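PDB 3LWX: NADH:ubiquinone oxidoreductase, Na translocating, C subunit, which is the C subunit of a sodium-translocating membrane complex, modelled here as a fragment that contains an FMN-binding domain. Local coordinates for residues E137-K142 and Q164-D168; F149-V154 and V180-F185; I20-V26 and K36-I41; N14-Q18 and S30-E34. All coordinates share one frame; numbering follows the deposited sequence. Where two conformers were deposited one is given.

Interaction 1: E137-K142 and Q164-D168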
loop_
_atom_site.group_PDB
_atom_site.type_symbol
_atom_site.label_atom_id
_atom_site.label_comp_id
_atom_site.label_asym_id
_atom_site.label_seq_id
_atom_site.Cartn_x
_atom_site.Cartn_y
_atom_site.Cartn_z
ATOM N N GLU A 137 4.884 -12.130 2.291
ATOM C CA GLU A 137 6.306 -12.086 2.592
ATOM C C GLU A 137 6.754 -10.751 3.173
ATOM O O GLU A 137 7.806 -10.672 3.822
ATOM C CB GLU A 137 7.101 -12.399 1.322
ATOM C CG GLU A 137 6.932 -13.831 0.886
ATOM C CD GLU A 137 7.410 -14.790 1.947
ATOM O OE1 GLU A 137 8.621 -14.775 2.259
ATOM O OE2 GLU A 137 6.564 -15.555 2.467
ATOM N N PHE A 138 5.984 -9.686 2.923
ATOM C CA PHE A 138 6.350 -8.374 3.445
ATOM C C PHE A 138 6.121 -8.237 4.945
ATOM O O PHE A 138 6.727 -7.395 5.593
ATOM C CB PHE A 138 5.605 -7.270 2.680
ATOM C CG PHE A 138 6.095 -7.090 1.263
ATOM C CD1 PHE A 138 7.132 -6.235 0.981
ATOM C CD2 PHE A 138 5.536 -7.805 0.228
ATOM C CE1 PHE A 138 7.602 -6.074 -0.294
ATOM C CE2 PHE A 138 5.998 -7.650 -1.046
ATOM C CZ PHE A 138 7.022 -6.765 -1.321
ATOM N N LYS A 139 5.247 -9.059 5.508
ATOM C CA LYS A 139 4.930 -8.963 6.924
ATOM C C LYS A 139 6.180 -9.148 7.766
ATOM O O LYS A 139 6.915 -10.111 7.581
ATOM C CB LYS A 139 3.885 -10.018 7.290
ATOM C CG LYS A 139 2.553 -9.833 6.570
ATOM C CD LYS A 139 1.588 -10.967 6.854
ATOM C CE LYS A 139 0.249 -10.724 6.207
ATOM N NZ LYS A 139 -0.764 -11.759 6.644
ATOM N N GLY A 140 6.413 -8.221 8.684
ATOM C CA GLY A 140 7.559 -8.299 9.573
ATOM C C GLY A 140 8.822 -7.655 9.042
ATOM O O GLY A 140 9.780 -7.491 9.779
ATOM N N LYS A 141 8.846 -7.312 7.754
ATOM C CA LYS A 141 10.000 -6.632 7.179
ATOM C C LYS A 141 9.959 -5.156 7.585
ATOM O O LYS A 141 8.895 -4.623 7.887
ATOM C CB LYS A 141 10.021 -6.785 5.655
ATOM C CG LYS A 141 9.967 -8.218 5.136
ATOM C CD LYS A 141 11.131 -9.078 5.599
ATOM C CE LYS A 141 11.093 -10.475 4.926
ATOM N NZ LYS A 141 9.979 -11.360 5.378
ATOM N N LYS A 142 11.124 -4.521 7.598
ATOM C CA LYS A 142 11.267 -3.144 8.031
ATOM C C LYS A 142 11.679 -2.241 6.879
ATOM O O LYS A 142 12.514 -2.597 6.053
ATOM C CB LYS A 142 12.266 -3.037 9.191
ATOM C CG LYS A 142 11.714 -3.594 10.497
ATOM C CD LYS A 142 12.711 -3.499 11.632
ATOM C CE LYS A 142 12.088 -3.891 12.969
ATOM N NZ LYS A 142 13.058 -3.801 14.090
ATOM N N GLN A 164 19.586 -4.912 4.046
ATOM C CA GLN A 164 18.277 -4.428 3.665
ATOM C C GLN A 164 17.320 -5.605 3.709
ATOM O O GLN A 164 17.705 -6.708 3.326
ATOM C CB GLN A 164 18.334 -3.870 2.239
ATOM C CG GLN A 164 17.016 -3.304 1.737
ATOM C CD GLN A 164 17.008 -2.901 0.280
ATOM O OE1 GLN A 164 17.903 -3.259 -0.485
ATOM N NE2 GLN A 164 15.972 -2.190 -0.117
ATOM N N ASP A 165 16.088 -5.410 4.180
ATOM C CA ASP A 165 15.102 -6.488 4.129
ATOM C C ASP A 165 14.672 -6.715 2.683
ATOM O O ASP A 165 14.708 -5.800 1.858
ATOM C CB ASP A 165 13.889 -6.206 5.024
ATOM C CG ASP A 165 14.069 -6.722 6.449
ATOM O OD1 ASP A 165 14.945 -7.577 6.672
ATOM O OD2 ASP A 165 13.298 -6.302 7.332
ATOM N N TYR A 166 14.264 -7.942 2.387
ATOM C CA TYR A 166 13.920 -8.305 1.030
ATOM C C TYR A 166 12.915 -9.441 1.023
ATOM O O TYR A 166 12.755 -10.173 2.005
ATOM C CB TYR A 166 15.203 -8.727 0.277
ATOM C CG TYR A 166 15.855 -9.971 0.841
ATOM C CD1 TYR A 166 15.481 -11.241 0.404
ATOM C CD2 TYR A 166 16.815 -9.878 1.834
ATOM C CE1 TYR A 166 16.044 -12.381 0.940
ATOM C CE2 TYR A 166 17.387 -11.010 2.376
ATOM C CZ TYR A 166 16.989 -12.257 1.927
ATOM O OH TYR A 166 17.557 -13.385 2.455
ATOM N N VAL A 167 12.226 -9.563 -0.112
ATOM C CA VAL A 167 11.313 -10.662 -0.367
ATOM C C VAL A 167 11.606 -11.195 -1.752
ATOM O O VAL A 167 12.175 -10.508 -2.600
ATOM C CB VAL A 167 9.832 -10.221 -0.312
ATOM C CG1 VAL A 167 9.492 -9.622 1.053
ATOM C CG2 VAL A 167 9.503 -9.253 -1.452
ATOM N N ASP A 168 11.163 -12.418 -2.012
ATOM C CA ASP A 168 11.272 -12.982 -3.349
ATOM C C ASP A 168 10.299 -12.353 -4.335
ATOM O O ASP A 168 9.122 -12.114 -4.031
ATOM C CB ASP A 168 10.937 -14.466 -3.351
ATOM C CG ASP A 168 12.037 -15.337 -2.802
ATOM O OD1 ASP A 168 13.166 -14.872 -2.593
ATOM O OD2 ASP A 168 11.763 -16.543 -2.621
HETATM O O HOH W 1 10.410 -14.063 0.247
HETATM O O HOH W 2 14.890 -2.755 4.523
#
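Val167 sets its two methyls against segment 137-142, each with its own target. CG1, anti to the carbonyl carbon (Val167 chi1 -59°), lies over the face of the Phe138 ring, 4.1 Å from its centroid and 9° off the normal, and touches the Glu137 carbonyl. CG2, between the backbone N and the carbonyl carbon, drops to the far end of the ring, 3.5 Å from Phe138 CZ. The ring that Val167 packs on also meets Phe134 edge-to-face, and Phe116. Between Phe138 and Lys141 the chain makes a type II beta turn, closed by Lys141 N on Phe138 O, with Gly140 at positive phi; the partner 166-168 is a short strand paired in parallel with 153-155 in the FMN-binding domain. Beyond the turn, Asp165 OD2 accepts from Lys142 N at 2.8 Å through its anti lone pair, with an N-H...O angle of 158°. The Lys141 chain, bent at chi2 and chi4, curls back along Asp165, passes CE by Tyr166 O at 3.4 Å and delivers NZ to Glu137 O at 2.8 Å, nearly in line with that carbonyl. Two waters bridge the segments, one from Glu137 OE1 to Asp168 N, the other from Lys142 O to Asp165 N.

Interaction 2: F149-V154 and V180-F185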
loop_
_atom_site.group_PDB
_atom_site.type_symbol
_atom_site.label_atom_id
_atom_site.label_comp_id
_atom_site.label_asym_id
_atom_site.label_seq_id
_atom_site.Cartn_x
_atom_site.Cartn_y
_atom_site.Cartn_z
ATOM N N PHE A 149 16.293 5.089 5.785
ATOM C CA PHE A 149 15.265 4.647 4.845
ATOM C C PHE A 149 15.869 3.784 3.746
ATOM O O PHE A 149 16.771 4.233 3.026
ATOM C CB PHE A 149 14.578 5.841 4.203
ATOM C CG PHE A 149 13.573 5.457 3.157
ATOM C CD1 PHE A 149 12.370 4.891 3.508
ATOM C CD2 PHE A 149 13.827 5.677 1.816
ATOM C CE1 PHE A 149 11.437 4.541 2.534
ATOM C CE2 PHE A 149 12.905 5.336 0.847
ATOM C CZ PHE A 149 11.722 4.765 1.197
ATOM N N LYS A 150 15.387 2.550 3.610
ATOM C CA LYS A 150 15.836 1.673 2.531
ATOM C C LYS A 150 14.707 1.087 1.704
ATOM O O LYS A 150 14.908 0.741 0.544
ATOM C CB LYS A 150 16.698 0.513 3.046
ATOM C CG LYS A 150 18.038 0.975 3.652
ATOM C CD LYS A 150 19.137 -0.075 3.533
ATOM C CE LYS A 150 20.419 0.356 4.235
ATOM N NZ LYS A 150 21.546 -0.585 3.964
ATOM N N SER A 151 13.522 0.946 2.298
ATOM C CA SER A 151 12.437 0.177 1.682
ATOM C C SER A 151 12.848 -1.318 1.641
ATOM O O SER A 151 13.935 -1.703 2.090
ATOM C CB SER A 151 11.996 0.724 0.321
ATOM O OG SER A 151 10.762 0.127 -0.094
ATOM N N VAL A 152 11.958 -2.135 1.100
ATOM C CA VAL A 152 12.137 -3.582 1.033
ATOM C C VAL A 152 12.429 -3.970 -0.408
ATOM O O VAL A 152 11.685 -3.621 -1.322
ATOM C CB VAL A 152 10.886 -4.319 1.579
ATOM C CG1 VAL A 152 11.048 -5.845 1.428
ATOM C CG2 VAL A 152 10.640 -3.926 3.019
ATOM N N ALA A 153 13.538 -4.684 -0.604
ATOM C CA ALA A 153 13.927 -5.133 -1.942
ATOM C C ALA A 153 13.112 -6.328 -2.398
ATOM O O ALA A 153 12.667 -7.129 -1.584
ATOM C CB ALA A 153 15.415 -5.490 -1.972
ATOM N N VAL A 154 12.949 -6.448 -3.712
ATOM C CA VAL A 154 12.324 -7.619 -4.318
ATOM C C VAL A 154 13.425 -8.281 -5.150
ATOM O O VAL A 154 13.928 -7.679 -6.091
ATOM C CB VAL A 154 11.087 -7.264 -5.146
ATOM C CG1 VAL A 154 10.433 -8.541 -5.701
ATOM C CG2 VAL A 154 10.089 -6.466 -4.321
ATOM N N VAL A 180 7.502 -3.450 -8.619
ATOM C CA VAL A 180 7.041 -3.406 -7.225
ATOM C C VAL A 180 8.127 -2.827 -6.320
ATOM O O VAL A 180 7.857 -1.975 -5.475
ATOM C CB VAL A 180 6.575 -4.787 -6.714
ATOM C CG1 VAL A 180 6.264 -4.730 -5.225
ATOM C CG2 VAL A 180 5.334 -5.254 -7.493
ATOM N N ASP A 181 9.365 -3.296 -6.485
ATOM C CA ASP A 181 10.487 -2.785 -5.697
ATOM C C ASP A 181 10.580 -1.252 -5.849
ATOM O O ASP A 181 10.669 -0.488 -4.862
ATOM C CB ASP A 181 11.758 -3.490 -6.183
ATOM C CG ASP A 181 12.990 -3.231 -5.318
ATOM O OD1 ASP A 181 13.120 -2.164 -4.711
ATOM O OD2 ASP A 181 13.823 -4.142 -5.234
ATOM N N GLU A 182 10.559 -0.789 -7.089
ATOM C CA GLU A 182 10.650 0.635 -7.378
ATOM C C GLU A 182 9.435 1.391 -6.851
ATOM O O GLU A 182 9.572 2.485 -6.310
ATOM C CB GLU A 182 10.826 0.798 -8.876
ATOM C CG GLU A 182 12.186 0.280 -9.336
ATOM C CD GLU A 182 12.322 0.026 -10.815
ATOM O OE1 GLU A 182 11.381 0.303 -11.573
ATOM O OE2 GLU A 182 13.379 -0.479 -11.211
HETATM N N MSE A 183 8.250 0.810 -7.018
HETATM C CA MSE A 183 7.014 1.408 -6.518
HETATM C C MSE A 183 7.079 1.619 -5.016
HETATM O O MSE A 183 6.683 2.673 -4.510
HETATM C CB MSE A 183 5.810 0.518 -6.857
HETATM C CG MSE A 183 4.537 0.919 -6.135
HETATM SE SE MSE A 183 2.952 0.136 -6.869
HETATM C CE MSE A 183 3.285 -1.688 -6.429
ATOM N N LEU A 184 7.546 0.613 -4.288
ATOM C CA LEU A 184 7.660 0.735 -2.845
ATOM C C LEU A 184 8.626 1.857 -2.476
ATOM O O LEU A 184 8.310 2.715 -1.648
ATOM C CB LEU A 184 8.123 -0.600 -2.245
ATOM C CG LEU A 184 7.083 -1.702 -2.165
ATOM C CD1 LEU A 184 7.743 -3.064 -2.028
ATOM C CD2 LEU A 184 6.120 -1.415 -1.018
ATOM N N PHE A 185 9.807 1.840 -3.069
ATOM C CA PHE A 185 10.786 2.862 -2.716
ATOM C C PHE A 185 10.290 4.259 -3.046
ATOM O O PHE A 185 10.360 5.178 -2.229
ATOM C CB PHE A 185 12.121 2.575 -3.417
ATOM C CG PHE A 185 13.197 3.568 -3.084
ATOM C CD1 PHE A 185 13.341 4.727 -3.830
ATOM C CD2 PHE A 185 14.063 3.356 -2.017
ATOM C CE1 PHE A 185 14.322 5.652 -3.521
ATOM C CE2 PHE A 185 15.043 4.275 -1.701
ATOM C CZ PHE A 185 15.177 5.419 -2.452
HETATM O O HOH W 3 11.658 -1.045 -2.318
HETATM O O HOH W 4 13.995 -5.479 -7.979
#
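Asp181 reaches from its helix to the strand end of 149-154, and its side chain can be followed atom by atom. CB packs 3.9 Å from Val154 CG2, the two side chains sliding past each other in opposite directions. With CG anti to the backbone N (chi1 -171°), the carboxylate is carried over the backbone of Ala153 and Val154. OD2 takes the Val154 N-H at 2.9 Å; the bond is nearly straight at 172°, yet it comes from above the carboxylate plane, 60° out of it. A water that donates to both Val154 O and OD2 gives this oxygen a second partner, while OD1 bonds a glycerol. Further back along the segment, Ser151 brings OG to 3.5 Å from Leu184 CB, and a second water joins OG to Val152 O and Asp181 O. At the far end Phe149 and Phe185 meet obliquely, centroids 5.2 Å apart, with Phe149 CE2 over one face of the Phe185 ring and 3.5 Å from its CE2. Lys150 O lies at the edge of that same ring. Helix 174-196 uses adjacent faces here: one packs on this segment, whose strand 153-155 pairs in parallel with 166-168, and the next packs on strands 97-104 and 111-118 of the large antiparallel sheet, where Val180 and Met183, a selenomethionine, rest on Leu98 and Phe116.

Interaction 3: I20-V26 and K36-I41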
loop_
_atom_site.group_PDB
_atom_site.type_symbol
_atom_site.label_atom_id
_atom_site.label_comp_id
_atom_site.label_asym_id
_atom_site.label_seq_id
_atom_site.Cartn_x
_atom_site.Cartn_y
_atom_site.Cartn_z
ATOM N N ILE A 20 -7.559 -1.668 0.874
ATOM C CA ILE A 20 -7.039 -1.098 2.104
ATOM C C ILE A 20 -7.177 -2.119 3.241
ATOM O O ILE A 20 -6.226 -2.335 4.008
ATOM C CB ILE A 20 -7.757 0.234 2.400
ATOM C CG1 ILE A 20 -7.322 1.282 1.370
ATOM C CG2 ILE A 20 -7.445 0.706 3.820
ATOM C CD1 ILE A 20 -8.114 2.576 1.412
ATOM N N LEU A 21 -8.350 -2.732 3.355
ATOM C CA LEU A 21 -8.540 -3.746 4.386
ATOM C C LEU A 21 -7.577 -4.934 4.224
ATOM O O LEU A 21 -7.032 -5.431 5.221
ATOM C CB LEU A 21 -9.999 -4.207 4.416
ATOM C CG LEU A 21 -10.973 -3.183 4.994
ATOM C CD1 LEU A 21 -12.405 -3.592 4.667
ATOM C CD2 LEU A 21 -10.764 -3.002 6.489
ATOM N N ARG A 22 -7.351 -5.385 2.994
ATOM C CA ARG A 22 -6.414 -6.500 2.801
ATOM C C ARG A 22 -5.020 -6.139 3.290
ATOM O O ARG A 22 -4.298 -7.013 3.767
ATOM C CB ARG A 22 -6.365 -6.980 1.347
ATOM C CG ARG A 22 -7.626 -7.711 0.908
ATOM C CD ARG A 22 -7.426 -8.445 -0.400
ATOM N NE ARG A 22 -7.173 -7.575 -1.546
ATOM C CZ ARG A 22 -8.087 -7.105 -2.386
ATOM N NH1 ARG A 22 -9.382 -7.343 -2.228
ATOM N NH2 ARG A 22 -7.680 -6.345 -3.400
ATOM N N SER A 23 -4.637 -4.865 3.188
ATOM C CA SER A 23 -3.316 -4.440 3.675
ATOM C C SER A 23 -3.188 -4.489 5.191
ATOM O O SER A 23 -2.063 -4.442 5.692
ATOM C CB SER A 23 -2.953 -3.045 3.172
ATOM O OG SER A 23 -3.534 -2.000 3.924
ATOM N N ILE A 24 -4.325 -4.585 5.908
ATOM C CA ILE A 24 -4.332 -4.816 7.354
ATOM C C ILE A 24 -4.923 -6.195 7.675
ATOM O O ILE A 24 -5.455 -6.423 8.762
ATOM C CB ILE A 24 -4.988 -3.671 8.171
ATOM C CG1 ILE A 24 -6.439 -3.397 7.732
ATOM C CG2 ILE A 24 -4.095 -2.433 8.072
ATOM C CD1 ILE A 24 -7.218 -2.516 8.718
ATOM N N ASN A 25 -4.815 -7.123 6.721
ATOM C CA ASN A 25 -5.137 -8.530 6.951
ATOM C C ASN A 25 -6.602 -8.795 7.241
ATOM O O ASN A 25 -6.949 -9.692 8.018
ATOM C CB ASN A 25 -4.219 -9.063 8.056
ATOM C CG ASN A 25 -2.773 -8.781 7.722
ATOM O OD1 ASN A 25 -2.346 -9.070 6.620
ATOM N ND2 ASN A 25 -2.046 -8.143 8.630
ATOM N N VAL A 26 -7.466 -8.060 6.549
ATOM C CA VAL A 26 -8.920 -8.210 6.664
ATOM C C VAL A 26 -9.443 -8.451 5.253
ATOM O O VAL A 26 -9.256 -7.613 4.365
ATOM C CB VAL A 26 -9.550 -6.983 7.331
ATOM C CG1 VAL A 26 -11.075 -7.052 7.253
ATOM C CG2 VAL A 26 -9.035 -6.855 8.764
ATOM N N LYS A 36 -17.016 -2.809 7.572
ATOM C CA LYS A 36 -15.748 -3.312 8.100
ATOM C C LYS A 36 -14.704 -2.184 8.131
ATOM O O LYS A 36 -13.956 -2.030 9.102
ATOM C CB LYS A 36 -15.265 -4.536 7.296
ATOM C CG LYS A 36 -16.118 -5.840 7.430
ATOM C CD LYS A 36 -15.910 -6.597 8.745
ATOM C CE LYS A 36 -16.875 -7.777 8.848
ATOM N NZ LYS A 36 -16.728 -8.758 7.758
ATOM N N TYR A 37 -14.649 -1.402 7.056
ATOM C CA TYR A 37 -13.731 -0.272 6.971
ATOM C C TYR A 37 -14.010 0.718 8.093
ATOM O O TYR A 37 -13.109 1.169 8.778
ATOM C CB TYR A 37 -13.860 0.388 5.604
ATOM C CG TYR A 37 -12.970 1.578 5.323
ATOM C CD1 TYR A 37 -13.297 2.851 5.774
ATOM C CD2 TYR A 37 -11.831 1.446 4.541
ATOM C CE1 TYR A 37 -12.519 3.947 5.484
ATOM C CE2 TYR A 37 -11.035 2.546 4.240
ATOM C CZ TYR A 37 -11.373 3.798 4.723
ATOM O OH TYR A 37 -10.593 4.905 4.430
ATOM N N ASN A 38 -15.288 1.014 8.314
ATOM C CA ASN A 38 -15.641 1.963 9.361
ATOM C C ASN A 38 -15.389 1.434 10.775
ATOM O O ASN A 38 -15.187 2.237 11.682
ATOM C CB ASN A 38 -17.069 2.462 9.159
ATOM C CG ASN A 38 -17.211 3.345 7.910
ATOM O OD1 ASN A 38 -16.239 3.922 7.408
ATOM N ND2 ASN A 38 -18.439 3.465 7.419
ATOM N N GLU A 39 -15.417 0.109 10.956
ATOM C CA GLU A 39 -15.058 -0.531 12.241
ATOM C C GLU A 39 -13.562 -0.386 12.581
ATOM O O GLU A 39 -13.191 -0.471 13.750
ATOM C CB GLU A 39 -15.400 -2.031 12.229
ATOM C CG GLU A 39 -16.902 -2.373 12.340
ATOM C CD GLU A 39 -17.240 -3.838 12.076
ATOM O OE1 GLU A 39 -16.325 -4.647 11.833
ATOM O OE2 GLU A 39 -18.443 -4.174 12.082
ATOM N N LEU A 40 -12.710 -0.225 11.559
ATOM C CA LEU A 40 -11.261 -0.218 11.742
ATOM C C LEU A 40 -10.555 1.091 11.438
ATOM O O LEU A 40 -9.628 1.440 12.141
ATOM C CB LEU A 40 -10.671 -1.335 10.855
ATOM C CG LEU A 40 -10.992 -2.752 11.313
ATOM C CD1 LEU A 40 -10.776 -3.779 10.202
ATOM C CD2 LEU A 40 -10.145 -3.061 12.543
ATOM N N ILE A 41 -10.926 1.757 10.354
ATOM C CA ILE A 41 -10.238 2.962 9.873
ATOM C C ILE A 41 -10.906 4.127 10.510
ATOM O O ILE A 41 -12.063 4.425 10.206
ATOM C CB ILE A 41 -10.285 3.130 8.339
ATOM C CG1 ILE A 41 -9.876 1.861 7.585
ATOM C CG2 ILE A 41 -9.498 4.396 7.957
ATOM C CD1 ILE A 41 -8.589 1.355 7.945
#
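Leu21, with CG anti to its carbonyl carbon (chi1 -72°), and Leu40, turned the same way (chi1 -69°), bring their branched ends across one another obliquely between the two helix ends. Leu21 CD2 comes within 3.8 Å of Leu40 CD1, while its other methyl, CD1, rests beside Tyr37 N and Lys36 CB. The single methyl Leu40 CD1 is a meeting point: Val26 CG2 reaches it tip to tip at 3.8 Å, and Ile24 CD1 slides past it at 4.1 Å. Ile24 holds CG1 between the backbone N and the carbonyl carbon, and its CD1 also touches Ile41 CD1. One residue before Leu21, Ile20 brings CG2 and CD1 to the same ring atom, Tyr37 CE2, each at 4.1 Å. Ile41 of the tyrosine's own segment sets CG1 over the centre of one ring face. A Schellman motif with Asn25 as C-prime residue ends the first helix, Val26 N bonding Leu21 O and Asn25 N bonding Arg22 O; Ile24 N also reaches Leu21 O, from the opposite face to Val26 N. That turn brings Val26 to Leu40; the side-chain contacts here are apolar. The ends of helices 4-23 and 30-40 are thereby packed together on the central antiparallel sheet, with Ile20, Ile24 and Ile41 all resting on Ile86 of strand 82-92 and Tyr37 on Phe75 of strand 71-79.

Interaction 4: N14-Q18 and S30-E34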
loop_
_atom_site.group_PDB
_atom_site.type_symbol
_atom_site.label_atom_id
_atom_site.label_comp_id
_atom_site.label_asym_id
_atom_site.label_seq_id
_atom_site.Cartn_x
_atom_site.Cartn_y
_atom_site.Cartn_z
ATOM N N ASN A 14 -16.001 0.462 -2.801
ATOM C CA ASN A 14 -15.919 -0.771 -2.026
ATOM C C ASN A 14 -14.696 -1.612 -2.405
ATOM O O ASN A 14 -14.088 -2.215 -1.536
ATOM C CB ASN A 14 -17.241 -1.545 -2.097
ATOM C CG ASN A 14 -18.286 -0.940 -1.170
ATOM O OD1 ASN A 14 -17.953 -0.515 -0.051
ATOM N ND2 ASN A 14 -19.553 -0.955 -1.591
ATOM N N ASP A 15 -14.326 -1.617 -3.685
ATOM C CA ASP A 15 -13.114 -2.285 -4.134
ATOM C C ASP A 15 -11.898 -1.647 -3.449
ATOM O O ASP A 15 -11.046 -2.354 -2.910
ATOM C CB ASP A 15 -13.056 -2.223 -5.662
ATOM C CG ASP A 15 -11.884 -2.962 -6.283
ATOM O OD1 ASP A 15 -11.102 -3.632 -5.604
ATOM O OD2 ASP A 15 -11.776 -2.899 -7.535
ATOM N N LYS A 16 -11.820 -0.315 -3.440
ATOM C CA LYS A 16 -10.723 0.365 -2.760
ATOM C C LYS A 16 -10.715 0.035 -1.262
ATOM O O LYS A 16 -9.646 -0.197 -0.683
ATOM C CB LYS A 16 -10.786 1.869 -3.030
ATOM C CG LYS A 16 -9.707 2.660 -2.328
ATOM C CD LYS A 16 -9.611 4.084 -2.835
ATOM C CE LYS A 16 -8.541 4.901 -2.133
ATOM N NZ LYS A 16 -8.267 6.189 -2.858
ATOM N N ARG A 17 -11.892 0.059 -0.621
ATOM C CA ARG A 17 -11.982 -0.320 0.790
ATOM C C ARG A 17 -11.452 -1.724 1.015
ATOM O O ARG A 17 -10.714 -1.962 1.970
ATOM C CB ARG A 17 -13.420 -0.261 1.302
ATOM C CG ARG A 17 -14.018 1.128 1.373
ATOM C CD ARG A 17 -15.390 1.103 2.031
ATOM N NE ARG A 17 -15.984 2.446 2.067
ATOM C CZ ARG A 17 -16.901 2.917 1.214
ATOM N NH1 ARG A 17 -17.419 2.161 0.254
ATOM N NH2 ARG A 17 -17.331 4.166 1.339
ATOM N N GLN A 18 -11.815 -2.659 0.126
ATOM C CA GLN A 18 -11.314 -4.037 0.228
ATOM C C GLN A 18 -9.789 -4.097 0.138
ATOM O O GLN A 18 -9.162 -4.864 0.866
ATOM C CB GLN A 18 -11.927 -4.950 -0.836
ATOM C CG GLN A 18 -13.367 -5.290 -0.639
ATOM C CD GLN A 18 -13.887 -6.057 -1.836
ATOM O OE1 GLN A 18 -14.023 -5.510 -2.918
ATOM N NE2 GLN A 18 -14.136 -7.333 -1.656
ATOM N N SER A 30 -17.336 -7.253 -1.123
ATOM C CA SER A 30 -17.679 -5.883 -1.465
ATOM C C SER A 30 -18.812 -5.338 -0.603
ATOM O O SER A 30 -18.756 -4.206 -0.145
ATOM C CB SER A 30 -18.074 -5.798 -2.940
ATOM O OG SER A 30 -18.444 -4.474 -3.299
ATOM N N SER A 31 -19.843 -6.164 -0.379
ATOM C CA SER A 31 -21.010 -5.719 0.391
ATOM C C SER A 31 -20.741 -5.549 1.877
ATOM O O SER A 31 -21.514 -4.903 2.560
ATOM C CB SER A 31 -22.186 -6.678 0.193
ATOM O OG SER A 31 -21.964 -7.900 0.869
ATOM N N GLU A 32 -19.621 -6.092 2.355
ATOM C CA GLU A 32 -19.207 -5.970 3.748
ATOM C C GLU A 32 -18.164 -4.878 3.983
ATOM O O GLU A 32 -17.870 -4.522 5.117
ATOM C CB GLU A 32 -18.576 -7.285 4.201
ATOM C CG GLU A 32 -19.483 -8.487 4.187
ATOM C CD GLU A 32 -18.696 -9.755 4.405
ATOM O OE1 GLU A 32 -18.098 -10.258 3.435
ATOM O OE2 GLU A 32 -18.662 -10.227 5.552
ATOM N N ALA A 33 -17.590 -4.372 2.898
ATOM C CA ALA A 33 -16.416 -3.519 3.013
ATOM C C ALA A 33 -16.648 -2.187 3.707
ATOM O O ALA A 33 -15.785 -1.755 4.476
ATOM C CB ALA A 33 -15.822 -3.280 1.643
ATOM N N GLU A 34 -17.790 -1.544 3.475
ATOM C CA GLU A 34 -18.000 -0.231 4.082
ATOM C C GLU A 34 -18.084 -0.327 5.607
ATOM O O GLU A 34 -17.424 0.437 6.316
ATOM C CB GLU A 34 -19.225 0.488 3.502
ATOM C CG GLU A 34 -19.379 1.916 4.048
ATOM C CD GLU A 34 -20.498 2.702 3.398
ATOM O OE1 GLU A 34 -21.331 2.079 2.710
ATOM O OE2 GLU A 34 -20.545 3.939 3.586
HETATM O O HOH W 5 -19.867 -2.363 1.599
#
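Asn14 and Ser30 mark the nearest approach of the two backbones, their CA atoms 5.4 Å apart, where the segment 14-18 crosses 30-34 at 76° with the axes 8.3 Å apart at their closest. The small Ala33 sits at the middle of the crossing, its CB 3.9 Å from both Arg17 CB and Gln18 CG and close to Asn14 O. Asn14 lays its CB against Ser30 OG, at 3.4 Å, and its amide beside Ser30 O. A water then ties the helices together, donating to Asn14 OD1 and to Ser30 O and accepting from Glu34 N; it links the two segments where their polar atoms do not bond directly. These are two consecutive helices, 4-23 and 30-40, joined by a short connection and packed steeply across each other. Arg17 stretches out straight from CG to NE alongside Glu34, which is likewise extended and points the same way. Glu34 CG lies over the centre of the guanidinium, and the carboxylate is stacked on it with the planes 17° apart. The salt bridge is long, 3.9 Å from Arg17 NH2 to Glu34 OE2, and with the oxygen well out of the guanidinium plane it rests on charge alone. Arg17 NH1 donates a hydrogen bond to Asn14 OD1 at 2.7 Å, bent at 137° and coming from above the carbonyl plane, to the same oxygen that receives the water. Gln18 places its amide beside Ser30, but its NE2 donates to Val28 O in the connection between the helices.

In the fold
From the N terminus, helix 4-23 turns into helix 30-40, and this helix pair is closed twice: interaction 4 joins 14-18 to 30-34, then interaction 3 joins 20-26 to 36-41. Their segments alternate along the chain, so the two closures cross, and they touch where Leu21 meets Ala33 and Tyr37 meets Arg17. After the large antiparallel sheet, the chain reaches interactions 1 and 2, which also cross: 137-142 pairs with 164-168 around a loop that contains 149-154, itself bound to 180-185 of helix 174-196. Strands 153-155 and 166-168 join this second pair. Interactions 2 and 3 lie on opposite sides of the chain's centre, though Lys139 and Asn25 bring interactions 1 and 3 into touch.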